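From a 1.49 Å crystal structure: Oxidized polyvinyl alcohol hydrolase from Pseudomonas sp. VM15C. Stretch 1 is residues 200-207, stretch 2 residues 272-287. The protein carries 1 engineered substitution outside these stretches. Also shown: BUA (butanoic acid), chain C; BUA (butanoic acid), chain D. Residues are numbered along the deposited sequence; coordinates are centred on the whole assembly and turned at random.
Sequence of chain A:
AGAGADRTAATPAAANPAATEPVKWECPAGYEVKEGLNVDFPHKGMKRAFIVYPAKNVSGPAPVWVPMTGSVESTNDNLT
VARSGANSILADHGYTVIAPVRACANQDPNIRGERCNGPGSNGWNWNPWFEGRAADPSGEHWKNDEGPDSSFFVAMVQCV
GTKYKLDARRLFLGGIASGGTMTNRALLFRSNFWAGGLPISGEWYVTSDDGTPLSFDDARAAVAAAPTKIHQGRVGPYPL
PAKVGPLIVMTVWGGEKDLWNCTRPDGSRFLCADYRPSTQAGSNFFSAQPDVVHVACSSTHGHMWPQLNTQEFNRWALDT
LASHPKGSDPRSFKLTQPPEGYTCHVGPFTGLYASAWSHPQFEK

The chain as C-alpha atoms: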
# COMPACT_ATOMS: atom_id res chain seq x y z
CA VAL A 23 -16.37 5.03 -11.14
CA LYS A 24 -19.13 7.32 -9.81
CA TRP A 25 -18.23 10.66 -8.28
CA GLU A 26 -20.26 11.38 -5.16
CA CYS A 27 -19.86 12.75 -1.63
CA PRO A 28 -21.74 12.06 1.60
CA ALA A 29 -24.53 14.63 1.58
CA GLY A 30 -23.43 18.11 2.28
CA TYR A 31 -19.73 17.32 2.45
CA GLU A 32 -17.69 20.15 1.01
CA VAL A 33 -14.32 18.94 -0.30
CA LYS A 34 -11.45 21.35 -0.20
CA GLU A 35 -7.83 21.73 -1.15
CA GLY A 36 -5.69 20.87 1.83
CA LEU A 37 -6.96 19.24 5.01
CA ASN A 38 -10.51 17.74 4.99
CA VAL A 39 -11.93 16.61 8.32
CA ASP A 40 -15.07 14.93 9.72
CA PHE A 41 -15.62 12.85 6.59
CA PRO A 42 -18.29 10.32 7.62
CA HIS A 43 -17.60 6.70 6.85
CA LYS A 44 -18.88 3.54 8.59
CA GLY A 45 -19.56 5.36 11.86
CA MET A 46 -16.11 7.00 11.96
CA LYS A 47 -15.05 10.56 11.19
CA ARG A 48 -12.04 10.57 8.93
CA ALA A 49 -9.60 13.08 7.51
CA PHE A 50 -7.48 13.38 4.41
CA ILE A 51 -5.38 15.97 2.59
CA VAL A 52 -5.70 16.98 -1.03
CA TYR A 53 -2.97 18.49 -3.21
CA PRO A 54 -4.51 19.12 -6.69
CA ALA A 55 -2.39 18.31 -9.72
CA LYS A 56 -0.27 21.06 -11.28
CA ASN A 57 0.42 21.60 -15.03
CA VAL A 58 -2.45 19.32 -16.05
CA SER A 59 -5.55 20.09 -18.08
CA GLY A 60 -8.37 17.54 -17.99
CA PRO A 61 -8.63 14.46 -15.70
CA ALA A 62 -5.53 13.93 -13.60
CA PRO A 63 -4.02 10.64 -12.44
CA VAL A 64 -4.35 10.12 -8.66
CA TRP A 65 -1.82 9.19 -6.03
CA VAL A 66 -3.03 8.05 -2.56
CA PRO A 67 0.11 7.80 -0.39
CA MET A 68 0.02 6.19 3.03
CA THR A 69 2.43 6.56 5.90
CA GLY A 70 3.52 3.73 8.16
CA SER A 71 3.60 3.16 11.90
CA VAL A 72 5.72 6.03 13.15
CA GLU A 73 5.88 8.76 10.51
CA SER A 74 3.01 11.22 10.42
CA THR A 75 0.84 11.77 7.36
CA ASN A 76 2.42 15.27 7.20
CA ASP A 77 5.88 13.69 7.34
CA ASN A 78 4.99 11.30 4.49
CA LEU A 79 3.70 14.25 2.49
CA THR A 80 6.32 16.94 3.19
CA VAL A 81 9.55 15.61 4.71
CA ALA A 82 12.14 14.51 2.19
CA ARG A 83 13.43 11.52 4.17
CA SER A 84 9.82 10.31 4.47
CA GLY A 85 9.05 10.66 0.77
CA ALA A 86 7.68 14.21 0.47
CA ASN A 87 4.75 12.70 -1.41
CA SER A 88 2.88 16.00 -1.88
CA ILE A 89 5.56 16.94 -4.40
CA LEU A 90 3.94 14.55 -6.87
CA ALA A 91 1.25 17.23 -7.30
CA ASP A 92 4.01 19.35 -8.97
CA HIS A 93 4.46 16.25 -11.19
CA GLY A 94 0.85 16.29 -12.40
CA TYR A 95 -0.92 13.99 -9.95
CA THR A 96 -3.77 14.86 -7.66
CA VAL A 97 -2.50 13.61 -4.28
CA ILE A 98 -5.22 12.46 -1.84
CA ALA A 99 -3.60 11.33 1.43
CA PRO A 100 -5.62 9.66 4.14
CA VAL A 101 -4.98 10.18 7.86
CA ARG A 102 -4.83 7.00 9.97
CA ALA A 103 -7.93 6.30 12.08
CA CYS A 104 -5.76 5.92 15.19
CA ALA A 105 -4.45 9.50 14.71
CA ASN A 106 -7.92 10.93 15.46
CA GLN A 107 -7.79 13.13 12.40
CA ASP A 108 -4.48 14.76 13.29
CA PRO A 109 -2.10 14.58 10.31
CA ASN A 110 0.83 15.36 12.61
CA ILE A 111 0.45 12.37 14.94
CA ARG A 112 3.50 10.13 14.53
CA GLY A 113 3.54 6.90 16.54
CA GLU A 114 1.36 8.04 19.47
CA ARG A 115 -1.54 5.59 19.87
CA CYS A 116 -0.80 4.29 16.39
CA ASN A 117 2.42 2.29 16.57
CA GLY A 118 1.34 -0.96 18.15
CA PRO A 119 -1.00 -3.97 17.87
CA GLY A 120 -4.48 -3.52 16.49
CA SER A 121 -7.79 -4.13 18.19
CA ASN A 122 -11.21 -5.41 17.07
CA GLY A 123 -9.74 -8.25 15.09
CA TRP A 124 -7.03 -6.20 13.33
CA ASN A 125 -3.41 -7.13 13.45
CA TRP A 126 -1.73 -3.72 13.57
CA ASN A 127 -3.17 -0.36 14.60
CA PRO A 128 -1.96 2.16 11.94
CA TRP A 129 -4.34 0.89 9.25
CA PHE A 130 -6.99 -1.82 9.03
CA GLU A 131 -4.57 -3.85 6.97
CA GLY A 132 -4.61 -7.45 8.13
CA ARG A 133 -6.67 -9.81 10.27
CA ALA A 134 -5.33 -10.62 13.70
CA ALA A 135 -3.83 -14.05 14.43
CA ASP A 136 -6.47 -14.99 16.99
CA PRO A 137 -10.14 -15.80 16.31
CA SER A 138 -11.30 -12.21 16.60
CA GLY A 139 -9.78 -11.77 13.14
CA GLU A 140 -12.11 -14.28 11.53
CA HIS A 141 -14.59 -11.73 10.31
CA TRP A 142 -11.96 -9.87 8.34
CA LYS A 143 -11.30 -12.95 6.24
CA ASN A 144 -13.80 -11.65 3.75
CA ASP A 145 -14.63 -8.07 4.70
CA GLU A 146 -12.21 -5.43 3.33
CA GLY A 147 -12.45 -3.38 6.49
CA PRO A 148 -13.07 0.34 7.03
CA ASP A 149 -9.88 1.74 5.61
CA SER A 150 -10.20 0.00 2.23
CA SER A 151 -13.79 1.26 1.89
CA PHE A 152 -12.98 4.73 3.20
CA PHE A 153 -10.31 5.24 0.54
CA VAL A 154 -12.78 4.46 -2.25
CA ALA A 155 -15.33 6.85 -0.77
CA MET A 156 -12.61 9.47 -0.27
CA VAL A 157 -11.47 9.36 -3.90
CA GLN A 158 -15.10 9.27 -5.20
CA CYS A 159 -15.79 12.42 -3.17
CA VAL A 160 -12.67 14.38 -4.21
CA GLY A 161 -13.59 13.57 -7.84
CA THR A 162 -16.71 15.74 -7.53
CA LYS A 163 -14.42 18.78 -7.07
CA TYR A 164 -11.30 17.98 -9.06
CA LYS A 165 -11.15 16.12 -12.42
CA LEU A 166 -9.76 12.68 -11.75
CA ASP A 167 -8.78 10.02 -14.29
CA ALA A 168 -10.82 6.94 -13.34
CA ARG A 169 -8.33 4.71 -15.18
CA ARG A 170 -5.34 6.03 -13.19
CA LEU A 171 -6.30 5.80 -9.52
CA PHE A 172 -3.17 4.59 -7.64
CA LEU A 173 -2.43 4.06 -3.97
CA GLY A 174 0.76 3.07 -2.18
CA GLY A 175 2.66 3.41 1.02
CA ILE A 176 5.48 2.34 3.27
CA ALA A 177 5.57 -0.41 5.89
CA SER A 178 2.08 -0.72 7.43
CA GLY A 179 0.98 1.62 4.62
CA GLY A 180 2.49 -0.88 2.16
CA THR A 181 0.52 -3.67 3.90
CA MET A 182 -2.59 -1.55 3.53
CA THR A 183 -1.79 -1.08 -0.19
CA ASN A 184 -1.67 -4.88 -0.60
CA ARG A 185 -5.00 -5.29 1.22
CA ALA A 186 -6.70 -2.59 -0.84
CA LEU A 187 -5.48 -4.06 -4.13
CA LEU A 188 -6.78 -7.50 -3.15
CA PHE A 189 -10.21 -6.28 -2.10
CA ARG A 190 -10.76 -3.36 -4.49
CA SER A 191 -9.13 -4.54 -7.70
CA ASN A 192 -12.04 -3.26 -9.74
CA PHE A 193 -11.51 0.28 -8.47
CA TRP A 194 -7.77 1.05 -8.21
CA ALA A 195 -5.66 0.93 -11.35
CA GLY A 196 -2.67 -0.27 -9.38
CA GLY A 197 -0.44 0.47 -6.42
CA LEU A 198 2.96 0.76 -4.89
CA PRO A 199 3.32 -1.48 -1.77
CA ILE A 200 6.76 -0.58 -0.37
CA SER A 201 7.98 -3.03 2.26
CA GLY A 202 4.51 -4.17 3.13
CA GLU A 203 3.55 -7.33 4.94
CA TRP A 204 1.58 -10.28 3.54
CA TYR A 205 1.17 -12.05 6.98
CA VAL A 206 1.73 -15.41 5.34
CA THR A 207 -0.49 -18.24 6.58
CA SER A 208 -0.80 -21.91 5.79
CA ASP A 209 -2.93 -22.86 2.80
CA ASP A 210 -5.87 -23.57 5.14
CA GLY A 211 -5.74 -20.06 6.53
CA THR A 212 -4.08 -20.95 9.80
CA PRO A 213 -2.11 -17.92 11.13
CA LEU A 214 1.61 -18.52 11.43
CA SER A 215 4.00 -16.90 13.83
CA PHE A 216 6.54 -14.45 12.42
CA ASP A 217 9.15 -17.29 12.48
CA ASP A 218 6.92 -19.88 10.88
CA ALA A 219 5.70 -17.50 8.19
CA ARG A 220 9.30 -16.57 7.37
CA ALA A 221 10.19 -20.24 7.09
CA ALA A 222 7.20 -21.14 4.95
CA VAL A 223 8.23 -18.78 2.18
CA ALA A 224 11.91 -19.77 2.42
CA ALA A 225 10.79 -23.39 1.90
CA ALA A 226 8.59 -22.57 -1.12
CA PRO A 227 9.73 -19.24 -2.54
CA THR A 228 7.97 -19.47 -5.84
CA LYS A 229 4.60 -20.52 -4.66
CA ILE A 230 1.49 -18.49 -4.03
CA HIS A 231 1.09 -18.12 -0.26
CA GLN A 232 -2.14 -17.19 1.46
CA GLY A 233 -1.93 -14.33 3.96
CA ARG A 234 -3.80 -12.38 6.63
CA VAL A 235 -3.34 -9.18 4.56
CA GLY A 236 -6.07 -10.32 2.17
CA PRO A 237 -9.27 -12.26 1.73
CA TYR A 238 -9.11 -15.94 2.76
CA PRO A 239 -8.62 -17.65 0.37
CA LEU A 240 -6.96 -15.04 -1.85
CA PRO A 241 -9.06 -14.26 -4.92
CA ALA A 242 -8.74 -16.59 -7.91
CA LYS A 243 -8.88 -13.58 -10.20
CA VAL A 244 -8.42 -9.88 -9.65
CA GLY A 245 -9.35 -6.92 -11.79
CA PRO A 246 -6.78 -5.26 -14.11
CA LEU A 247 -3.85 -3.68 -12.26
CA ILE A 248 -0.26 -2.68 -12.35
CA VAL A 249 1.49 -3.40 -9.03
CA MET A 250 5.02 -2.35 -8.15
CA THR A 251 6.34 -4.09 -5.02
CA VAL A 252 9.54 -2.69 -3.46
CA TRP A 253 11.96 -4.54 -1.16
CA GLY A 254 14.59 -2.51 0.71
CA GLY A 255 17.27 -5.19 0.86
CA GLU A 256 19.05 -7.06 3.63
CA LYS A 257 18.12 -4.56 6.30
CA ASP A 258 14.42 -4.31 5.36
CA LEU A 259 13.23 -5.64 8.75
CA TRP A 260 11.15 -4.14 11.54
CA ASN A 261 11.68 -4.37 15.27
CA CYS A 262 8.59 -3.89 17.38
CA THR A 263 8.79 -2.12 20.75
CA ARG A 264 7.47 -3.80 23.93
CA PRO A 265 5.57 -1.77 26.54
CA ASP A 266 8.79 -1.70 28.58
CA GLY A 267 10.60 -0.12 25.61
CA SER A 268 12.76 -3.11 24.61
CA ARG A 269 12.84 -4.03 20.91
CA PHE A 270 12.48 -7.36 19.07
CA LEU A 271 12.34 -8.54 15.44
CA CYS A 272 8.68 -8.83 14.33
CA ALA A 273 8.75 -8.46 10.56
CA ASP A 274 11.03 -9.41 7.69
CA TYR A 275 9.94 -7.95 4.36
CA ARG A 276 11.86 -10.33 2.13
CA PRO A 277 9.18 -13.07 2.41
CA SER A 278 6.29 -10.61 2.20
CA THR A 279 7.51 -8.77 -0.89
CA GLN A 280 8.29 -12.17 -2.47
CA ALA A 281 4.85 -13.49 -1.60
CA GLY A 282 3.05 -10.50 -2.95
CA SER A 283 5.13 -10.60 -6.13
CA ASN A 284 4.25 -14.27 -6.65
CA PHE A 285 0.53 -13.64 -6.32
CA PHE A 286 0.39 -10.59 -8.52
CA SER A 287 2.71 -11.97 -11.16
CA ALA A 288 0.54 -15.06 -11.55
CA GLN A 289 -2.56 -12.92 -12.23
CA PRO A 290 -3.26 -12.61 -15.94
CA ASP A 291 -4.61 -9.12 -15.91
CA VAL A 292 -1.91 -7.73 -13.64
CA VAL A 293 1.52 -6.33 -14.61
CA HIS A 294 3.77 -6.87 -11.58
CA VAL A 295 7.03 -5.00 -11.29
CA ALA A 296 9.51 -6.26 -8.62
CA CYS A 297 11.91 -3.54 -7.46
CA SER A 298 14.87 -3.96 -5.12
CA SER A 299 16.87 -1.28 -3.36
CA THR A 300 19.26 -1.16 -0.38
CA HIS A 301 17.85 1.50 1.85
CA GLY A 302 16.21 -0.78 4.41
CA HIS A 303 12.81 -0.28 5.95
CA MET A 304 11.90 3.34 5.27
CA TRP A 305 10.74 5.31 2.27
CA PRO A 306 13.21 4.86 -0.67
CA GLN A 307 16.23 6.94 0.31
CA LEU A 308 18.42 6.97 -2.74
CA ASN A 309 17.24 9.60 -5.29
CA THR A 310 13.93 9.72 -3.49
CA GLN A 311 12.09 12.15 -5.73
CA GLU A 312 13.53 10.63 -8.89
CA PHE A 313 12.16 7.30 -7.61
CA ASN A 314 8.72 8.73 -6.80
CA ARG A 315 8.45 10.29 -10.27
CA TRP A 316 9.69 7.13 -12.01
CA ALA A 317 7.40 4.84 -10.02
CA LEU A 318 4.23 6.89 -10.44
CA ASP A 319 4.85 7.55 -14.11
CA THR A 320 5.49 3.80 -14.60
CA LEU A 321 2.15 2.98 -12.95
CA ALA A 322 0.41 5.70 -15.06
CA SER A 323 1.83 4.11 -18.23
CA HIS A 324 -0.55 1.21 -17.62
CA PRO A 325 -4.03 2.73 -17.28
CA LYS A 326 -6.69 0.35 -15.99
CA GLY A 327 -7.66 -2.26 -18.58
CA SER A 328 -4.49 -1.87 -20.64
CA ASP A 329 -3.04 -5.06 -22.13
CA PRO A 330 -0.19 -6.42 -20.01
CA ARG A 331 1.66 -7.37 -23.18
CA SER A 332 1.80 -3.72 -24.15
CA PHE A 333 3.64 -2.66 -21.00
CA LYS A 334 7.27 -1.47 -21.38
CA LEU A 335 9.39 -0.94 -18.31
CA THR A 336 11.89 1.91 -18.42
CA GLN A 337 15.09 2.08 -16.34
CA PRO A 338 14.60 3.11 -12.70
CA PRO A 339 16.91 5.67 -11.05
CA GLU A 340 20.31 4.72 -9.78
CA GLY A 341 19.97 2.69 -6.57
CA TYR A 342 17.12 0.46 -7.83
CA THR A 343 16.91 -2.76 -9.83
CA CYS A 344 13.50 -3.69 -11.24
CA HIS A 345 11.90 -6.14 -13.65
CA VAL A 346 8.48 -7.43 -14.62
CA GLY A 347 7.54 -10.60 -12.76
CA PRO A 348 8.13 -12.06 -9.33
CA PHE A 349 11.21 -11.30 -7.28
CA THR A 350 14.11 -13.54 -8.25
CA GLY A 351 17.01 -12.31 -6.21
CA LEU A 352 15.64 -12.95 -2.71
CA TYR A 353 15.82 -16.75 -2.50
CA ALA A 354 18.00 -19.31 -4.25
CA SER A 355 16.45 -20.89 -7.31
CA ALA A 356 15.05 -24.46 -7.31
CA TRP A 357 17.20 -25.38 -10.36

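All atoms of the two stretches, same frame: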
# COMPACT_ATOMS: atom_id res chain seq x y z
N ILE A 200 5.34 -0.64 -0.71
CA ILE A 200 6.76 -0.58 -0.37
C ILE A 200 6.96 -1.20 1.00
O ILE A 200 6.43 -0.71 2.00
CB ILE A 200 7.25 0.88 -0.33
CG1 ILE A 200 6.93 1.61 -1.64
CG2 ILE A 200 8.76 0.87 -0.06
CD1 ILE A 200 7.38 3.12 -1.63
N SER A 201 7.68 -2.32 1.00
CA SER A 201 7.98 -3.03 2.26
C SER A 201 6.76 -3.27 3.09
O SER A 201 6.73 -2.94 4.30
CB SER A 201 9.00 -2.25 3.02
OG SER A 201 10.16 -2.11 2.24
N GLY A 202 5.75 -3.82 2.44
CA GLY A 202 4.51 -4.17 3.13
C GLY A 202 4.51 -5.63 3.53
O GLY A 202 5.22 -6.47 2.95
N GLU A 203 3.70 -5.94 4.53
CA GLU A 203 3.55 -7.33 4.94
C GLU A 203 2.50 -8.04 4.07
O GLU A 203 1.68 -7.41 3.36
CB GLU A 203 3.09 -7.43 6.42
CG GLU A 203 4.20 -7.83 7.44
CD GLU A 203 4.59 -9.29 7.33
OE1 GLU A 203 5.32 -9.73 8.23
OE2 GLU A 203 4.19 -10.03 6.39
N TRP A 204 2.56 -9.37 4.16
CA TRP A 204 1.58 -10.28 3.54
C TRP A 204 0.93 -11.11 4.68
O TRP A 204 -0.18 -11.61 4.52
CB TRP A 204 2.28 -11.26 2.58
CG TRP A 204 1.34 -11.87 1.55
CD1 TRP A 204 0.86 -13.16 1.52
CD2 TRP A 204 0.78 -11.20 0.41
NE1 TRP A 204 0.05 -13.34 0.42
CE2 TRP A 204 -0.02 -12.15 -0.28
CE3 TRP A 204 0.88 -9.88 -0.10
CZ2 TRP A 204 -0.71 -11.82 -1.46
CZ3 TRP A 204 0.19 -9.56 -1.27
CH2 TRP A 204 -0.60 -10.52 -1.96
N TYR A 205 1.62 -11.24 5.81
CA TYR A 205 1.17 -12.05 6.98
C TYR A 205 0.86 -13.46 6.50
O TYR A 205 -0.25 -14.01 6.66
CB TYR A 205 -0.06 -11.46 7.63
CG TYR A 205 0.10 -10.05 8.12
CD1 TYR A 205 1.09 -9.70 9.05
CD2 TYR A 205 -0.82 -9.07 7.73
CE1 TYR A 205 1.12 -8.42 9.60
CE2 TYR A 205 -0.79 -7.79 8.28
CZ TYR A 205 0.17 -7.48 9.21
OH TYR A 205 0.16 -6.24 9.84
N VAL A 206 1.88 -14.08 5.91
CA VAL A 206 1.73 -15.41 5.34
C VAL A 206 1.10 -16.42 6.29
O VAL A 206 1.46 -16.49 7.49
CB VAL A 206 3.11 -15.91 4.89
CG1 VAL A 206 3.06 -17.43 4.51
CG2 VAL A 206 3.51 -15.14 3.65
N THR A 207 0.13 -17.17 5.76
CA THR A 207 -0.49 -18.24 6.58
C THR A 207 -0.33 -19.56 5.84
O THR A 207 0.17 -19.63 4.72
CB THR A 207 -2.03 -18.05 6.73
OG1 THR A 207 -2.69 -18.18 5.45
CG2 THR A 207 -2.34 -16.67 7.36
N CYS A 272 10.05 -8.34 14.51
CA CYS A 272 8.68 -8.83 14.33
C CYS A 272 8.25 -8.89 12.87
O CYS A 272 7.14 -9.35 12.57
CB CYS A 272 7.66 -7.96 15.09
SG CYS A 272 7.70 -6.20 14.69
N ALA A 273 9.10 -8.39 11.98
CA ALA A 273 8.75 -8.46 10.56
C ALA A 273 9.99 -8.47 9.69
O ALA A 273 10.95 -7.75 9.96
CB ALA A 273 7.87 -7.30 10.19
N ASP A 274 9.94 -9.30 8.66
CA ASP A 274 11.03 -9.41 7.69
C ASP A 274 10.31 -9.23 6.35
O ASP A 274 9.44 -10.02 6.00
CB ASP A 274 11.65 -10.80 7.78
CG ASP A 274 12.77 -11.01 6.77
OD1 ASP A 274 12.85 -10.23 5.78
OD2 ASP A 274 13.59 -11.95 6.95
N TYR A 275 10.70 -8.21 5.59
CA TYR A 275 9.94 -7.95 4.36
C TYR A 275 10.43 -8.68 3.11
O TYR A 275 9.86 -8.56 2.03
CB TYR A 275 9.81 -6.42 4.16
CG TYR A 275 9.10 -5.81 5.35
CD1 TYR A 275 9.83 -5.40 6.48
CD2 TYR A 275 7.71 -5.71 5.38
CE1 TYR A 275 9.19 -4.89 7.60
CE2 TYR A 275 7.06 -5.22 6.51
CZ TYR A 275 7.81 -4.82 7.59
OH TYR A 275 7.18 -4.34 8.71
N ARG A 276 11.44 -9.51 3.27
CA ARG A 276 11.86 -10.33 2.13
C ARG A 276 10.72 -11.35 1.81
O ARG A 276 10.26 -11.43 0.67
CB ARG A 276 13.19 -11.05 2.51
CG ARG A 276 13.67 -12.02 1.39
CD ARG A 276 14.72 -13.04 1.95
NE ARG A 276 15.81 -12.32 2.58
CZ ARG A 276 16.93 -11.95 1.96
NH1 ARG A 276 17.12 -12.26 0.68
NH2 ARG A 276 17.80 -11.20 2.59
N PRO A 277 10.25 -12.15 2.80
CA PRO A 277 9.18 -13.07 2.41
C PRO A 277 7.87 -12.40 1.97
O PRO A 277 7.15 -12.96 1.14
CB PRO A 277 8.98 -13.94 3.66
CG PRO A 277 9.48 -13.12 4.78
CD PRO A 277 10.70 -12.41 4.18
N SER A 278 7.54 -11.25 2.55
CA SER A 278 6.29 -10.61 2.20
C SER A 278 6.32 -9.94 0.84
O SER A 278 5.30 -9.99 0.14
CB SER A 278 5.86 -9.65 3.29
OG SER A 278 6.82 -8.65 3.46
N THR A 279 7.44 -9.32 0.45
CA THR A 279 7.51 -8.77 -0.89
C THR A 279 7.56 -9.95 -1.89
O THR A 279 6.98 -9.90 -2.96
CB THR A 279 8.70 -7.82 -1.06
OG1 THR A 279 9.94 -8.52 -0.77
CG2 THR A 279 8.52 -6.58 -0.18
N GLN A 280 8.26 -11.02 -1.56
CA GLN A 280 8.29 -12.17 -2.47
C GLN A 280 6.87 -12.71 -2.62
O GLN A 280 6.43 -12.94 -3.74
CB GLN A 280 9.16 -13.32 -1.88
CG GLN A 280 9.25 -14.50 -2.80
CD GLN A 280 10.15 -14.22 -4.00
OE1 GLN A 280 11.35 -13.94 -3.83
NE2 GLN A 280 9.58 -14.28 -5.21
N ALA A 281 6.18 -12.94 -1.50
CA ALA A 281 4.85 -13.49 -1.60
C ALA A 281 3.91 -12.64 -2.41
O ALA A 281 3.10 -13.12 -3.23
CB ALA A 281 4.27 -13.71 -0.18
N GLY A 282 3.94 -11.33 -2.18
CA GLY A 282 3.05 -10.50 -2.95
C GLY A 282 3.42 -10.54 -4.41
O GLY A 282 2.55 -10.58 -5.26
N SER A 283 4.73 -10.55 -4.72
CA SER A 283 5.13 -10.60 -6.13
C SER A 283 4.70 -11.91 -6.79
O SER A 283 4.35 -11.92 -7.96
CB SER A 283 6.66 -10.38 -6.28
OG SER A 283 7.39 -11.59 -6.03
N ASN A 284 4.65 -12.99 -6.03
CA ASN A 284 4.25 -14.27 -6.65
C ASN A 284 2.76 -14.22 -6.97
O ASN A 284 2.32 -14.65 -8.05
CB ASN A 284 4.50 -15.43 -5.65
CG ASN A 284 5.98 -15.65 -5.38
OD1 ASN A 284 6.85 -15.06 -6.02
ND2 ASN A 284 6.27 -16.54 -4.44
N PHE A 285 1.96 -13.69 -6.05
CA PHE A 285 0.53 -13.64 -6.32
C PHE A 285 0.20 -12.74 -7.47
O PHE A 285 -0.56 -13.13 -8.37
CB PHE A 285 -0.23 -13.17 -5.07
CG PHE A 285 -1.69 -12.98 -5.30
CD1 PHE A 285 -2.55 -14.05 -5.19
CD2 PHE A 285 -2.18 -11.74 -5.71
CE1 PHE A 285 -3.89 -13.90 -5.51
CE2 PHE A 285 -3.53 -11.58 -6.03
CZ PHE A 285 -4.37 -12.65 -5.94
N PHE A 286 0.77 -11.52 -7.47
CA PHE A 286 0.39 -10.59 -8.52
C PHE A 286 0.98 -10.96 -9.88
O PHE A 286 0.36 -10.71 -10.89
CB PHE A 286 0.76 -9.14 -8.12
CG PHE A 286 -0.12 -8.60 -7.04
CD1 PHE A 286 -1.49 -8.41 -7.27
CD2 PHE A 286 0.42 -8.26 -5.79
CE1 PHE A 286 -2.32 -7.87 -6.27
CE2 PHE A 286 -0.41 -7.72 -4.79
CZ PHE A 286 -1.77 -7.53 -5.03
N SER A 287 2.15 -11.57 -9.90
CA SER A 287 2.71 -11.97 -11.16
C SER A 287 1.89 -13.06 -11.80
O SER A 287 1.76 -13.06 -13.03
CB SER A 287 4.14 -12.48 -10.97
OG SER A 287 4.95 -11.41 -10.61
C1 BUA C . 4.14 -4.99 11.46
C2 BUA C . 5.05 -4.06 10.65
C3 BUA C . 4.33 -2.74 10.43
C4 BUA C . 5.23 -1.73 9.71
O1 BUA C . 5.05 -0.52 9.97
O2 BUA C . 6.03 -2.20 8.86
C1 BUA D . 4.06 -5.80 11.14
C2 BUA D . 3.26 -6.62 12.15
C3 BUA D . 4.14 -6.89 13.38
C4 BUA D . 3.32 -7.66 14.42
O1 BUA D . 2.28 -8.22 14.03
O2 BUA D . 3.76 -7.66 15.59
O HOH W 1 7.68 -10.99 8.01
O HOH W 2 5.02 -9.92 10.74

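The contact is a compact, largely apolar packing of an irregular loop against one helix, centred on the indole of Trp-204 and pinned by a single direct hydrogen bond, with a water-bridged carboxylate at its strand end. The two stretches bury 543 Å² between them, both sides summed, and Trp-204 has the largest share of any residue, 114 Å². The chain backbones come close: the CA atoms of Trp-204 and Ser-278 are 4.9 Å apart, and those of Ser-201 and Tyr-275 are 5.7 Å apart.

The Trp-204 side chain, with chi1 in the t well, directs its CA-to-CB bond toward the helix and lays one ring face along it. Two CH-pi contacts define this arrangement. Ala-281 CB lies 4.0 Å from the centroid of the Trp-204 five-membered ring, 20° off the normal, and Gly-282 CA lies 3.7 Å from the centroid of the Trp-204 six-membered ring, 21° off the normal. Both offsets are small, so both carbons sit over the face. The absence of a side chain at Gly-282 matters here: an ideal CB built on it would fall 3.1 Å from Trp-204 CZ3, too tight for two carbons, whereas the actual closest approach is 3.4 Å, from Gly-282 CA to Trp-204 CZ3. Farther along the helix, Phe-286 CE2 meets the indole at its edge, 4.0 Å from Trp-204 CH2, and Phe-285 CB approaches Trp-204 CZ2 at 3.9 Å. Val-206 extends the apolar patch, its CG2 lying 4.2 Å from Ala-281 CB.

The direct polar link lies one helical turn before Gly-282. Ser-278, with chi1 at 60°, donates from OG to Gly-202 O at 2.8 Å, so a helix side chain satisfies a loop carbonyl. Ser-278 CB also comes within 3.4 Å of Trp-204 N, a close packing contact.

Glu-203 points its CA-to-CB bond away from the second stretch, yet its carboxylate returns to it, with Glu-203 OE2 3.5 Å from Ser-278 CB. Glu-203 OE2 accepts from Trp-204 N at 2.8 Å and from Tyr-205 N at 2.9 Å, the latter nearly linear at 168°. Both bonds hold OE2 to the loop backbone, while Glu-203 OE1 accepts from water 1 at 2.7 Å and from water 2 at 2.5 Å. Water 1 accepts from Asp-274 N at 2.9 Å, while water 2 donates to Cys-272 O at 2.9 Å, so solvent bridges the loop to the strand backbone.

Tyr-275 fills the space beside Ser-201 and Gly-202. Ser-201 O is 3.1 Å from Tyr-275 CD2, and Gly-202 O lies near the plane of the ring at its edge, 3.6 Å from the same CD2. Beyond the loop, Tyr-275 OH donates to O2 of the chain C butanoic acid over a very short 2.4 Å. The helix start is secured locally: Asp-274 OD1 caps it by accepting from Arg-276 N at 3.0 Å, with an angle of 165°.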